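Local coordinates for adenosine monophosphate-protein transferase vopS (Vibrio parahaemolyticus, PDB 3LET), which transfers AMP from ATP to a threonine of host Rho GTPases, blocking their interaction with downstream effectors and so inhibiting actin assembly in infected cells, at residues Leu18-Ser23 against Ala65-Thr70; Gln28-Asp33 against Ala59-Leu64; Ser93-Val98 against Ala122-Glu127; Arg223-Pro228 against Ser237-Glu242. All coordinates share one frame; numbering follows the deposited sequence.

Contact 1 (Leu18-Ser23 against Ala65-Thr70); sequences LQTSSS and AERAMT
Arg67 reaches from helix 58-75 into the turn Leu18-Ser23 and holds Thr20 end-on with two nitrogens, one to each of two oxygens. The turn links helices 14-18 and 23-30 in the all-helical N-terminal part of VopS, and Ser22 is the N-cap of the second helix. Arg67 NH2 donates to Thr20 O at 3.2 Å, the nitrogen standing above the carbonyl plane and 61° out of it. Arg67 NH1 donates to Thr20 OG1, also at 3.2 Å and with an N-H...O angle of 147°, so neither bond is straight. A water accepts from Arg67 NH2 and donates to Ser21 O, adding a bridge one residue further on. The backbone of the turn also folds over one face of the guanidinium, with Ser23 N 3.9 Å above its plane and toward the rim. A bend at chi3 (75°) turns NE of Arg67 out of line with the extended chain before it.

Nearer the helix axis the contact is plain packing. Ser23 CB lies 4.0 Å from Arg67 CB, and Ser23 OG passes over the backbone of Ala68, while its polar partner is Glu71 OE1. In the next shell, Thr20 OG1 is hydrogen-bonded to Arg17 O, and His26 ND1 makes a weak bond with Arg67 NH1. Ser22, whose CB points away from Ala65-Thr70, caps Val24 N with OG and also bonds Glu25 OE1. The closest approach at Ala68 is from Ser23 OG to Ala68 CA, 3.5 Å.

Contact 2 (Gln28-Asp33 against Ala59-Leu64); sequences QMLFKD and AELSQL
Leu30 overlaps the carboxylate of Glu60 with both methyls, and with CD2 also the CD2 methyls of Leu61 and Leu64. This is helix-to-helix packing inside the all-helical N-terminal part of VopS: the last turn of helix 23-30, with Phe31 just beyond it, closes on three residues near the start of helix 58-75. The nearest CA pair, Leu30 and Leu61, is 9.1 Å apart, so side-chain ends alone bridge the gap and no hydrogen bond crosses it.

With CG anti to the backbone N (chi1 -178°), the branch point of Leu30 is carried toward helix 58-75, and CD2 becomes the shared point of contact, 3.8 Å from Leu61 CD2 and 4.0 Å from Leu64 CD2. Leu30 and Leu61 cross at about a right angle, whereas Leu30 and Glu60 meet tip to tip, with Leu30 CD2 3.7 Å from Glu60 OE2. That oxygen is buried beside a methyl, but its polar needs are met elsewhere: it is hydrogen-bonded to His26 NE2 and forms a salt bridge with Arg17 NE. Those two partners would favour a charged carboxylate here.

The ring of Phe31 approaches Leu61 and Leu64 with its far end. Leu61 CD2 sits at the ring edge, in the plane, 3.8 Å from Phe31 CE1. Leu49, placed by similarity in an ATP-binding site, touches both Phe31 and Leu61, so this hydrophobic cluster borders that putative site. Phe31 and Leu64 reach toward each other tip to tip, Leu64 CD2 lying 3.8 Å from Phe31 CZ and 4.1 Å from Phe31 CE2.

Contact 3 (Ser93-Val98 against Ala122-Glu127); sequences SLAVRV and AVFDME
Val98 meets helix 113-139 with every carbon of its side chain. Its CB lies 4.0 Å from Phe124 CE1. From there the branches divide: CG1, anti to the backbone N (chi1 164°), and CG2, beside that N, both touch the same two neighbours. Val98 CG1 is 4.0 Å from Phe124 CE1 and 4.1 Å from Val123 CG1, and CG2 repeats both distances, so the methyl of Val123 faces the fork of Val98 tip to tip.

Phe124 brings the far end of its ring to the other helix. Ala95 CA lies in the ring plane at the edge, 3.8 Å from Phe124 CZ, with Ala95 CB 3.9 Å from the same atom. The small alanine side chain admits the ring close to the backbone of helix 88-102.

These residues join two helices of the N-terminal helical bundle of VopS, whose short segments run at 134° to each other, nearer antiparallel than parallel, with axes 11.5 Å apart at closest. Helices 58-75 and 77-86 also border the interface, Met73 and Leu82 touching the side chain of Phe124.

At the other end, Leu94 crosses Glu127 obliquely, and only the aliphatic part of the glutamate is met: Leu94 CD2 to Glu127 CG is 4.1 Å. A bend at chi2 (70°) places Glu127 CD off the extended line, and its OE2 is hydrogen-bonded to Ser237 OG.

Contact 4 (Arg223-Pro228 against Ser237-Glu242); sequences RDYRGP and SSIGGE
Ser238 holds OG between its backbone N and carbonyl carbon (chi1 52°), which brings the hydroxyl oxygen in front of Arg226 N; Tyr225 has CG anti to its backbone N (chi1 171°), and its ring atom CD1 lies near Ser238 OG. Arg226 N donates to Ser238 OG at 2.9 Å in a nearly straight bond, N-H...O 169°. In return Ser238 N donates to Arg226 O at 2.7 Å. The main chain of Arg226 is thus fastened to one residue from both its ends, once through a side chain and once through the backbone.

Ser238 opens helix 238-255 of the Fic domain, and the preceding Ser237 is its N-cap: Ser237 OG accepts from Gly240 N at 2.8 Å. The loop 223-228 therefore docks on a helix N-terminus, with Arg226 O accepting a backbone N-H of the first turn. Ser237 OG has a second partner, Glu127 OE2 on helix 113-139, which ties this cap to the N-terminal part of the protein.

The guanidinium of Arg226 lies with one face toward Ser238 N, 3.6 Å from its plane and displaced to the rim, while NH2 bonds Pro236 O. The side chain of Asn281, assigned to ATP binding by similarity, is about 7 Å from that of Arg226.

Tyr225 CE1 comes within 3.6 Å of Ile239 CD1, the tyrosine side chain slanting past that of the isoleucine, and its ring makes a cation-pi contact with Arg97 of helix 88-102. Pro228 CD packs 3.9 Å from Ser237 CB.

Contacts 1 and 2 share helix 58-75 and lie 9 Å apart between centres, yet differ in chemistry: contact 1 is partly buried and polar, an arginine gripping a turn, whereas contact 2 is buried and closed by leucine and phenylalanine ends. Contact 3, likewise buried and apolar, touches contact 1 through Thr70 and Glu66 packing on Ala95 and Val96. Contact 4 is partly buried, like contact 1, and also depends on hydrogen bonds from a loop, here to the start of helix 238-255. It belongs to the Fic region but meets contact 3, with centres 10 Å apart. Contacts 2 and 4, with centres 30 Å apart, do not touch.

Contact 1 (Leu18-Ser23 against Ala65-Thr70)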
loop_
_atom_site.group_PDB
_atom_site.type_symbol
_atom_site.label_atom_id
_atom_site.label_comp_id
_atom_site.label_asym_id
_atom_site.label_seq_id
_atom_site.Cartn_x
_atom_site.Cartn_y
_atom_site.Cartn_z
ATOM N N LEU A 18 -19.082 0.715 22.955
ATOM C CA LEU A 18 -18.319 0.825 21.713
ATOM C C LEU A 18 -17.362 2.015 21.689
ATOM O O LEU A 18 -16.381 2.023 20.933
ATOM C CB LEU A 18 -19.269 0.911 20.524
ATOM C CG LEU A 18 -19.735 -0.469 20.082
ATOM C CD1 LEU A 18 -20.922 -0.365 19.136
ATOM C CD2 LEU A 18 -18.557 -1.226 19.448
ATOM N N GLN A 19 -17.633 3.013 22.523
ATOM C CA GLN A 19 -16.802 4.209 22.555
ATOM C C GLN A 19 -15.630 4.096 23.531
ATOM O O GLN A 19 -14.818 5.016 23.620
ATOM C CB GLN A 19 -17.647 5.431 22.918
ATOM C CG GLN A 19 -18.861 5.642 22.032
ATOM C CD GLN A 19 -19.859 6.604 22.653
ATOM O OE1 GLN A 19 -19.540 7.329 23.597
ATOM N NE2 GLN A 19 -21.079 6.609 22.128
ATOM N N THR A 20 -15.542 2.991 24.269
ATOM C CA THR A 20 -14.404 2.775 25.161
ATOM C C THR A 20 -13.119 2.885 24.355
ATOM O O THR A 20 -13.137 2.851 23.125
ATOM C CB THR A 20 -14.441 1.382 25.829
ATOM O OG1 THR A 20 -14.446 0.368 24.818
ATOM C CG2 THR A 20 -15.680 1.233 26.720
ATOM N N SER A 21 -11.991 3.001 25.032
ATOM C CA SER A 21 -10.752 3.237 24.309
ATOM C C SER A 21 -10.176 1.942 23.726
ATOM O O SER A 21 -9.392 1.991 22.788
ATOM C CB SER A 21 -9.729 3.943 25.203
ATOM O OG SER A 21 -9.612 3.296 26.459
ATOM N N SER A 22 -10.573 0.789 24.260
ATOM C CA SER A 22 -10.071 -0.482 23.730
ATOM C C SER A 22 -10.996 -1.638 24.075
ATOM O O SER A 22 -11.978 -1.472 24.819
ATOM C CB SER A 22 -8.686 -0.779 24.297
ATOM O OG SER A 22 -8.774 -1.290 25.612
ATOM N N SER A 23 -10.655 -2.822 23.575
ATOM C CA SER A 23 -11.476 -4.001 23.811
ATOM C C SER A 23 -11.484 -4.386 25.284
ATOM O O SER A 23 -12.412 -5.039 25.748
ATOM C CB SER A 23 -10.956 -5.179 22.982
ATOM O OG SER A 23 -9.695 -5.641 23.473
ATOM N N ALA A 65 -15.108 -9.200 19.439
ATOM C CA ALA A 65 -14.106 -10.195 19.061
ATOM C C ALA A 65 -13.133 -9.599 18.057
ATOM O O ALA A 65 -11.917 -9.807 18.134
ATOM C CB ALA A 65 -14.760 -11.457 18.493
ATOM N N GLU A 66 -13.676 -8.867 17.091
ATOM C CA GLU A 66 -12.835 -8.246 16.084
ATOM C C GLU A 66 -11.893 -7.223 16.729
ATOM O O GLU A 66 -10.695 -7.191 16.419
ATOM C CB GLU A 66 -13.731 -7.592 15.032
ATOM C CG GLU A 66 -12.974 -6.879 13.953
ATOM C CD GLU A 66 -13.917 -6.210 12.971
ATOM O OE1 GLU A 66 -14.761 -6.922 12.391
ATOM O OE2 GLU A 66 -13.815 -4.981 12.797
ATOM N N ARG A 67 -12.410 -6.374 17.606
ATOM C CA ARG A 67 -11.545 -5.396 18.287
ATOM C C ARG A 67 -10.427 -6.083 19.069
ATOM O O ARG A 67 -9.263 -5.642 19.029
ATOM C CB ARG A 67 -12.336 -4.520 19.271
ATOM C CG ARG A 67 -13.330 -3.567 18.656
ATOM C CD ARG A 67 -14.006 -2.735 19.753
ATOM N NE ARG A 67 -13.122 -1.699 20.283
ATOM C CZ ARG A 67 -13.445 -0.860 21.267
ATOM N NH1 ARG A 67 -14.624 -0.933 21.862
ATOM N NH2 ARG A 67 -12.582 0.058 21.664
ATOM N N ALA A 68 -10.765 -7.151 19.804
ATOM C CA ALA A 68 -9.772 -7.778 20.687
ATOM C C ALA A 68 -8.731 -8.534 19.856
ATOM O O ALA A 68 -7.520 -8.469 20.133
ATOM C CB ALA A 68 -10.440 -8.758 21.697
ATOM N N MET A 69 -9.189 -9.241 18.829
ATOM C CA MET A 69 -8.243 -9.904 17.904
ATOM C C MET A 69 -7.302 -8.922 17.230
ATOM O O MET A 69 -6.086 -9.183 17.096
ATOM C CB MET A 69 -9.014 -10.639 16.841
ATOM C CG MET A 69 -9.782 -11.735 17.513
ATOM S SD MET A 69 -8.754 -13.140 17.412
ATOM C CE MET A 69 -9.675 -13.800 16.024
ATOM N N THR A 70 -7.849 -7.790 16.822
ATOM C CA THR A 70 -7.024 -6.763 16.171
ATOM C C THR A 70 -5.949 -6.272 17.123
ATOM O O THR A 70 -4.771 -6.165 16.754
ATOM C CB THR A 70 -7.879 -5.564 15.731
ATOM O OG1 THR A 70 -8.827 -6.010 14.765
ATOM C CG2 THR A 70 -6.997 -4.448 15.082
HETATM O O HOH W 1 -10.301 1.226 19.767
#

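Contact 2 (Gln28-Asp33 against Ala59-Leu64)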
loop_
_atom_site.group_PDB
_atom_site.type_symbol
_atom_site.label_atom_id
_atom_site.label_comp_id
_atom_site.label_asym_id
_atom_site.label_seq_id
_atom_site.Cartn_x
_atom_site.Cartn_y
_atom_site.Cartn_z
ATOM N N GLN A 28 -14.685 -5.563 29.782
ATOM C CA GLN A 28 -14.931 -5.371 31.210
ATOM C C GLN A 28 -16.376 -4.979 31.433
ATOM O O GLN A 28 -17.024 -5.464 32.365
ATOM C CB GLN A 28 -14.033 -4.269 31.777
ATOM C CG GLN A 28 -12.582 -4.665 32.026
ATOM C CD GLN A 28 -11.778 -3.474 32.496
ATOM O OE1 GLN A 28 -12.237 -2.338 32.404
ATOM N NE2 GLN A 28 -10.590 -3.718 33.002
ATOM N N MET A 29 -16.881 -4.093 30.580
ATOM C CA MET A 29 -18.244 -3.595 30.724
ATOM C C MET A 29 -19.280 -4.646 30.321
ATOM O O MET A 29 -20.260 -4.853 31.030
ATOM C CB MET A 29 -18.438 -2.323 29.891
ATOM C CG MET A 29 -17.641 -1.130 30.402
ATOM S SD MET A 29 -17.888 0.381 29.448
ATOM C CE MET A 29 -19.611 0.736 29.784
ATOM N N LEU A 30 -19.062 -5.317 29.195
ATOM C CA LEU A 30 -20.045 -6.269 28.665
ATOM C C LEU A 30 -20.087 -7.538 29.498
ATOM O O LEU A 30 -21.152 -8.108 29.722
ATOM C CB LEU A 30 -19.729 -6.629 27.208
ATOM C CG LEU A 30 -20.713 -7.588 26.514
ATOM C CD1 LEU A 30 -22.164 -7.050 26.543
ATOM C CD2 LEU A 30 -20.273 -7.860 25.088
ATOM N N PHE A 31 -18.926 -7.971 29.963
ATOM C CA PHE A 31 -18.810 -9.223 30.683
ATOM C C PHE A 31 -18.887 -8.997 32.197
ATOM O O PHE A 31 -18.848 -9.946 32.982
ATOM C CB PHE A 31 -17.505 -9.914 30.307
ATOM C CG PHE A 31 -17.418 -10.303 28.850
ATOM C CD1 PHE A 31 -18.571 -10.416 28.070
ATOM C CD2 PHE A 31 -16.203 -10.616 28.279
ATOM C CE1 PHE A 31 -18.500 -10.799 26.725
ATOM C CE2 PHE A 31 -16.112 -10.992 26.928
ATOM C CZ PHE A 31 -17.270 -11.098 26.151
ATOM N N LYS A 32 -19.004 -7.735 32.596
ATOM C CA LYS A 32 -19.067 -7.388 34.008
ATOM C C LYS A 32 -17.902 -8.019 34.752
ATOM O O LYS A 32 -18.096 -8.714 35.753
ATOM C CB LYS A 32 -20.388 -7.873 34.596
ATOM C CG LYS A 32 -21.600 -7.393 33.824
ATOM C CD LYS A 32 -22.844 -8.187 34.185
ATOM C CE LYS A 32 -24.105 -7.440 33.788
ATOM N NZ LYS A 32 -24.102 -7.046 32.347
ATOM N N ASP A 33 -16.692 -7.791 34.248
ATOM C CA ASP A 33 -15.504 -8.380 34.841
ATOM C C ASP A 33 -14.338 -7.415 34.799
ATOM O O ASP A 33 -13.673 -7.264 33.770
ATOM C CB ASP A 33 -15.123 -9.669 34.118
ATOM C CG ASP A 33 -14.090 -10.476 34.882
ATOM O OD1 ASP A 33 -13.673 -10.017 35.971
ATOM O OD2 ASP A 33 -13.692 -11.559 34.396
ATOM N N ALA A 59 -24.349 -9.567 17.601
ATOM C CA ALA A 59 -23.806 -8.431 16.851
ATOM C C ALA A 59 -22.679 -7.746 17.611
ATOM O O ALA A 59 -21.578 -7.555 17.087
ATOM C CB ALA A 59 -24.918 -7.423 16.516
ATOM N N GLU A 60 -22.939 -7.380 18.855
ATOM C CA GLU A 60 -21.903 -6.769 19.664
ATOM C C GLU A 60 -20.720 -7.712 19.888
ATOM O O GLU A 60 -19.555 -7.297 19.854
ATOM C CB GLU A 60 -22.455 -6.315 21.012
ATOM C CG GLU A 60 -21.448 -5.501 21.782
ATOM C CD GLU A 60 -21.973 -4.969 23.091
ATOM O OE1 GLU A 60 -23.197 -5.074 23.352
ATOM O OE2 GLU A 60 -21.143 -4.440 23.857
ATOM N N LEU A 61 -20.996 -8.989 20.087
ATOM C CA LEU A 61 -19.905 -9.923 20.326
ATOM C C LEU A 61 -18.992 -10.029 19.110
ATOM O O LEU A 61 -17.792 -10.202 19.251
ATOM C CB LEU A 61 -20.454 -11.295 20.694
ATOM C CG LEU A 61 -21.077 -11.316 22.097
ATOM C CD1 LEU A 61 -21.838 -12.629 22.297
ATOM C CD2 LEU A 61 -20.041 -11.155 23.230
ATOM N N SER A 62 -19.571 -9.938 17.921
ATOM C CA SER A 62 -18.758 -9.932 16.715
ATOM C C SER A 62 -17.830 -8.703 16.693
ATOM O O SER A 62 -16.660 -8.811 16.345
ATOM C CB SER A 62 -19.648 -9.936 15.471
ATOM O OG SER A 62 -18.852 -9.940 14.299
ATOM N N GLN A 63 -18.359 -7.537 17.049
ATOM C CA GLN A 63 -17.550 -6.308 17.105
ATOM C C GLN A 63 -16.414 -6.451 18.111
ATOM O O GLN A 63 -15.258 -6.117 17.824
ATOM C CB GLN A 63 -18.407 -5.109 17.513
ATOM C CG GLN A 63 -19.469 -4.712 16.476
ATOM C CD GLN A 63 -20.460 -3.682 17.019
ATOM O OE1 GLN A 63 -20.863 -3.746 18.178
ATOM N NE2 GLN A 63 -20.844 -2.725 16.183
ATOM N N LEU A 64 -16.758 -6.925 19.295
ATOM C CA LEU A 64 -15.802 -7.043 20.379
ATOM C C LEU A 64 -14.728 -8.075 20.047
ATOM O O LEU A 64 -13.560 -7.830 20.303
ATOM C CB LEU A 64 -16.515 -7.421 21.671
ATOM C CG LEU A 64 -15.615 -7.610 22.894
ATOM C CD1 LEU A 64 -14.787 -6.344 23.217
ATOM C CD2 LEU A 64 -16.440 -8.044 24.124
#

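Contact 3 (Ser93-Val98 against Ala122-Glu127)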
loop_
_atom_site.group_PDB
_atom_site.type_symbol
_atom_site.label_atom_id
_atom_site.label_comp_id
_atom_site.label_asym_id
_atom_site.label_seq_id
_atom_site.Cartn_x
_atom_site.Cartn_y
_atom_site.Cartn_z
ATOM N N SER A 93 -5.205 -0.911 9.590
ATOM C CA SER A 93 -6.215 -1.160 8.554
ATOM C C SER A 93 -6.075 -2.600 8.099
ATOM O O SER A 93 -7.074 -3.296 7.856
ATOM C CB SER A 93 -6.007 -0.254 7.309
ATOM O OG SER A 93 -5.923 1.101 7.673
ATOM N N LEU A 94 -4.820 -3.017 7.914
ATOM C CA LEU A 94 -4.524 -4.350 7.424
ATOM C C LEU A 94 -4.966 -5.373 8.461
ATOM O O LEU A 94 -5.534 -6.388 8.138
ATOM C CB LEU A 94 -2.995 -4.514 7.160
ATOM C CG LEU A 94 -2.596 -5.906 6.654
ATOM C CD1 LEU A 94 -3.413 -6.336 5.447
ATOM C CD2 LEU A 94 -1.098 -5.937 6.300
ATOM N N ALA A 95 -4.641 -5.105 9.711
ATOM C CA ALA A 95 -4.928 -6.048 10.792
ATOM C C ALA A 95 -6.448 -6.318 10.840
ATOM O O ALA A 95 -6.894 -7.459 10.979
ATOM C CB ALA A 95 -4.429 -5.462 12.117
ATOM N N VAL A 96 -7.240 -5.259 10.724
ATOM C CA VAL A 96 -8.703 -5.408 10.728
ATOM C C VAL A 96 -9.196 -6.304 9.613
ATOM O O VAL A 96 -10.092 -7.141 9.829
ATOM C CB VAL A 96 -9.407 -4.035 10.577
ATOM C CG1 VAL A 96 -10.907 -4.229 10.436
ATOM C CG2 VAL A 96 -9.076 -3.164 11.793
ATOM N N ARG A 97 -8.630 -6.144 8.408
ATOM C CA ARG A 97 -9.081 -6.961 7.260
ATOM C C ARG A 97 -8.658 -8.426 7.382
ATOM O O ARG A 97 -9.414 -9.329 6.999
ATOM C CB ARG A 97 -8.532 -6.401 5.929
ATOM C CG ARG A 97 -9.044 -5.027 5.580
ATOM C CD ARG A 97 -10.556 -4.936 5.679
ATOM N NE ARG A 97 -11.230 -5.656 4.602
ATOM C CZ ARG A 97 -11.712 -5.093 3.496
ATOM N NH1 ARG A 97 -11.596 -3.786 3.295
ATOM N NH2 ARG A 97 -12.316 -5.846 2.585
ATOM N N VAL A 98 -7.461 -8.669 7.920
ATOM C CA VAL A 98 -6.983 -10.033 8.120
ATOM C C VAL A 98 -7.849 -10.709 9.179
ATOM O O VAL A 98 -8.240 -11.868 9.029
ATOM C CB VAL A 98 -5.481 -10.019 8.491
ATOM C CG1 VAL A 98 -5.007 -11.355 9.094
ATOM C CG2 VAL A 98 -4.656 -9.678 7.207
ATOM N N ALA A 122 1.044 -16.103 10.936
ATOM C CA ALA A 122 1.662 -16.614 9.709
ATOM C C ALA A 122 1.257 -15.761 8.497
ATOM O O ALA A 122 2.074 -15.508 7.612
ATOM C CB ALA A 122 1.308 -18.107 9.493
ATOM N N VAL A 123 0.007 -15.291 8.454
ATOM C CA VAL A 123 -0.424 -14.429 7.356
ATOM C C VAL A 123 0.408 -13.143 7.377
ATOM O O VAL A 123 0.930 -12.742 6.358
ATOM C CB VAL A 123 -1.933 -14.086 7.441
ATOM C CG1 VAL A 123 -2.301 -12.970 6.446
ATOM C CG2 VAL A 123 -2.782 -15.349 7.197
ATOM N N PHE A 124 0.558 -12.530 8.545
ATOM C CA PHE A 124 1.368 -11.293 8.689
ATOM C C PHE A 124 2.821 -11.554 8.295
ATOM O O PHE A 124 3.453 -10.725 7.614
ATOM C CB PHE A 124 1.373 -10.808 10.155
ATOM C CG PHE A 124 0.216 -9.909 10.541
ATOM C CD1 PHE A 124 -0.899 -9.770 9.734
ATOM C CD2 PHE A 124 0.257 -9.211 11.741
ATOM C CE1 PHE A 124 -1.943 -8.961 10.101
ATOM C CE2 PHE A 124 -0.803 -8.406 12.124
ATOM C CZ PHE A 124 -1.908 -8.289 11.298
ATOM N N ASP A 125 3.382 -12.692 8.731
ATOM C CA ASP A 125 4.792 -13.004 8.420
ATOM C C ASP A 125 4.995 -13.078 6.901
ATOM O O ASP A 125 6.068 -12.694 6.370
ATOM C CB ASP A 125 5.191 -14.368 9.003
ATOM C CG ASP A 125 5.633 -14.315 10.482
ATOM O OD1 ASP A 125 6.054 -13.259 10.981
ATOM O OD2 ASP A 125 5.595 -15.380 11.142
ATOM N N MET A 126 4.015 -13.637 6.195
ATOM C CA MET A 126 4.102 -13.751 4.722
ATOM C C MET A 126 4.071 -12.355 4.130
ATOM O O MET A 126 4.860 -12.035 3.230
ATOM C CB MET A 126 2.940 -14.572 4.142
ATOM C CG MET A 126 2.963 -16.050 4.533
ATOM S SD MET A 126 4.397 -16.884 3.859
ATOM C CE MET A 126 4.148 -16.648 2.099
ATOM N N GLU A 127 3.200 -11.517 4.657
ATOM C CA GLU A 127 3.111 -10.150 4.130
ATOM C C GLU A 127 4.436 -9.433 4.372
ATOM O O GLU A 127 4.986 -8.804 3.465
ATOM C CB GLU A 127 1.968 -9.391 4.785
ATOM C CG GLU A 127 1.816 -7.939 4.281
ATOM C CD GLU A 127 1.312 -7.827 2.828
ATOM O OE1 GLU A 127 1.099 -8.860 2.165
ATOM O OE2 GLU A 127 1.123 -6.677 2.349
#

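Contact 4 (Arg223-Pro228 against Ser237-Glu242)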
loop_
_atom_site.group_PDB
_atom_site.type_symbol
_atom_site.label_atom_id
_atom_site.label_comp_id
_atom_site.label_asym_id
_atom_site.label_seq_id
_atom_site.Cartn_x
_atom_site.Cartn_y
_atom_site.Cartn_z
ATOM N N ARG A 223 -11.271 0.085 -6.154
ATOM C CA ARG A 223 -10.422 0.262 -4.974
ATOM C C ARG A 223 -10.479 -0.922 -4.004
ATOM O O ARG A 223 -10.121 -0.797 -2.833
ATOM C CB ARG A 223 -10.834 1.537 -4.238
ATOM C CG ARG A 223 -12.289 1.537 -3.809
ATOM C CD ARG A 223 -12.721 2.885 -3.263
ATOM N NE ARG A 223 -14.172 2.954 -3.102
ATOM C CZ ARG A 223 -14.834 4.036 -2.702
ATOM N NH1 ARG A 223 -14.177 5.152 -2.417
ATOM N NH2 ARG A 223 -16.155 4.001 -2.589
ATOM N N ASP A 224 -10.909 -2.072 -4.510
ATOM C CA ASP A 224 -11.155 -3.254 -3.692
ATOM C C ASP A 224 -9.914 -3.783 -2.947
ATOM O O ASP A 224 -8.814 -3.796 -3.474
ATOM C CB ASP A 224 -11.733 -4.366 -4.568
ATOM C CG ASP A 224 -12.413 -5.448 -3.757
ATOM O OD1 ASP A 224 -12.594 -5.252 -2.533
ATOM O OD2 ASP A 224 -12.774 -6.494 -4.341
ATOM N N TYR A 225 -10.120 -4.227 -1.716
ATOM C CA TYR A 225 -9.051 -4.814 -0.899
ATOM C C TYR A 225 -8.478 -6.086 -1.506
ATOM O O TYR A 225 -9.215 -6.988 -1.905
ATOM C CB TYR A 225 -9.608 -5.146 0.480
ATOM C CG TYR A 225 -8.690 -5.951 1.379
ATOM C CD1 TYR A 225 -7.583 -5.364 1.965
ATOM C CD2 TYR A 225 -8.955 -7.284 1.658
ATOM C CE1 TYR A 225 -6.765 -6.082 2.802
ATOM C CE2 TYR A 225 -8.141 -8.020 2.501
ATOM C CZ TYR A 225 -7.044 -7.408 3.072
ATOM O OH TYR A 225 -6.218 -8.089 3.926
ATOM N N ARG A 226 -7.156 -6.155 -1.572
ATOM C CA ARG A 226 -6.470 -7.405 -1.876
ATOM C C ARG A 226 -5.623 -7.770 -0.662
ATOM O O ARG A 226 -4.821 -6.960 -0.226
ATOM C CB ARG A 226 -5.561 -7.253 -3.094
ATOM C CG ARG A 226 -4.878 -8.564 -3.472
ATOM C CD ARG A 226 -3.861 -8.398 -4.586
ATOM N NE ARG A 226 -2.753 -7.524 -4.210
ATOM C CZ ARG A 226 -2.627 -6.274 -4.634
ATOM N NH1 ARG A 226 -3.533 -5.764 -5.466
ATOM N NH2 ARG A 226 -1.594 -5.536 -4.262
ATOM N N GLY A 227 -5.819 -8.949 -0.088
ATOM C CA GLY A 227 -5.097 -9.330 1.124
ATOM C C GLY A 227 -3.727 -9.939 0.830
ATOM O O GLY A 227 -3.385 -10.142 -0.319
ATOM N N PRO A 228 -2.941 -10.232 1.878
ATOM C CA PRO A 228 -1.644 -10.904 1.725
ATOM C C PRO A 228 -1.749 -12.193 0.918
ATOM O O PRO A 228 -2.747 -12.913 1.042
ATOM C CB PRO A 228 -1.247 -11.241 3.165
ATOM C CG PRO A 228 -1.948 -10.157 3.995
ATOM C CD PRO A 228 -3.277 -9.983 3.303
ATOM N N SER A 237 -0.232 -7.091 -0.222
ATOM C CA SER A 237 -1.649 -6.785 -0.084
ATOM C C SER A 237 -1.828 -5.377 -0.633
ATOM O O SER A 237 -0.859 -4.627 -0.790
ATOM C CB SER A 237 -2.082 -6.813 1.389
ATOM O OG SER A 237 -1.361 -5.852 2.158
ATOM N N SER A 238 -3.067 -4.985 -0.897
ATOM C CA SER A 238 -3.299 -3.652 -1.399
ATOM C C SER A 238 -2.871 -2.651 -0.341
ATOM O O SER A 238 -2.229 -1.632 -0.643
ATOM C CB SER A 238 -4.771 -3.444 -1.780
ATOM O OG SER A 238 -5.651 -3.801 -0.730
ATOM N N ILE A 239 -3.228 -2.920 0.910
ATOM C CA ILE A 239 -2.881 -1.986 1.985
ATOM C C ILE A 239 -1.363 -1.939 2.222
ATOM O O ILE A 239 -0.762 -0.871 2.430
ATOM C CB ILE A 239 -3.594 -2.416 3.269
ATOM C CG1 ILE A 239 -5.109 -2.257 3.080
ATOM C CG2 ILE A 239 -3.069 -1.624 4.492
ATOM C CD1 ILE A 239 -5.925 -2.864 4.213
ATOM N N GLY A 240 -0.747 -3.116 2.226
ATOM C CA GLY A 240 0.685 -3.215 2.421
ATOM C C GLY A 240 1.448 -2.473 1.333
ATOM O O GLY A 240 2.373 -1.736 1.611
ATOM N N GLY A 241 1.076 -2.670 0.079
ATOM C CA GLY A 241 1.806 -1.997 -0.998
ATOM C C GLY A 241 1.673 -0.468 -0.964
ATOM O O GLY A 241 2.630 0.266 -1.164
ATOM N N GLU A 242 0.470 0.008 -0.689
ATOM C CA GLU A 242 0.242 1.427 -0.549
ATOM C C GLU A 242 1.040 1.953 0.634
ATOM O O GLU A 242 1.612 3.029 0.554
ATOM C CB GLU A 242 -1.245 1.701 -0.371
ATOM C CG GLU A 242 -1.564 3.144 -0.016
ATOM C CD GLU A 242 -3.060 3.328 0.227
ATOM O OE1 GLU A 242 -3.726 3.872 -0.669
ATOM O OE2 GLU A 242 -3.580 2.896 1.285
#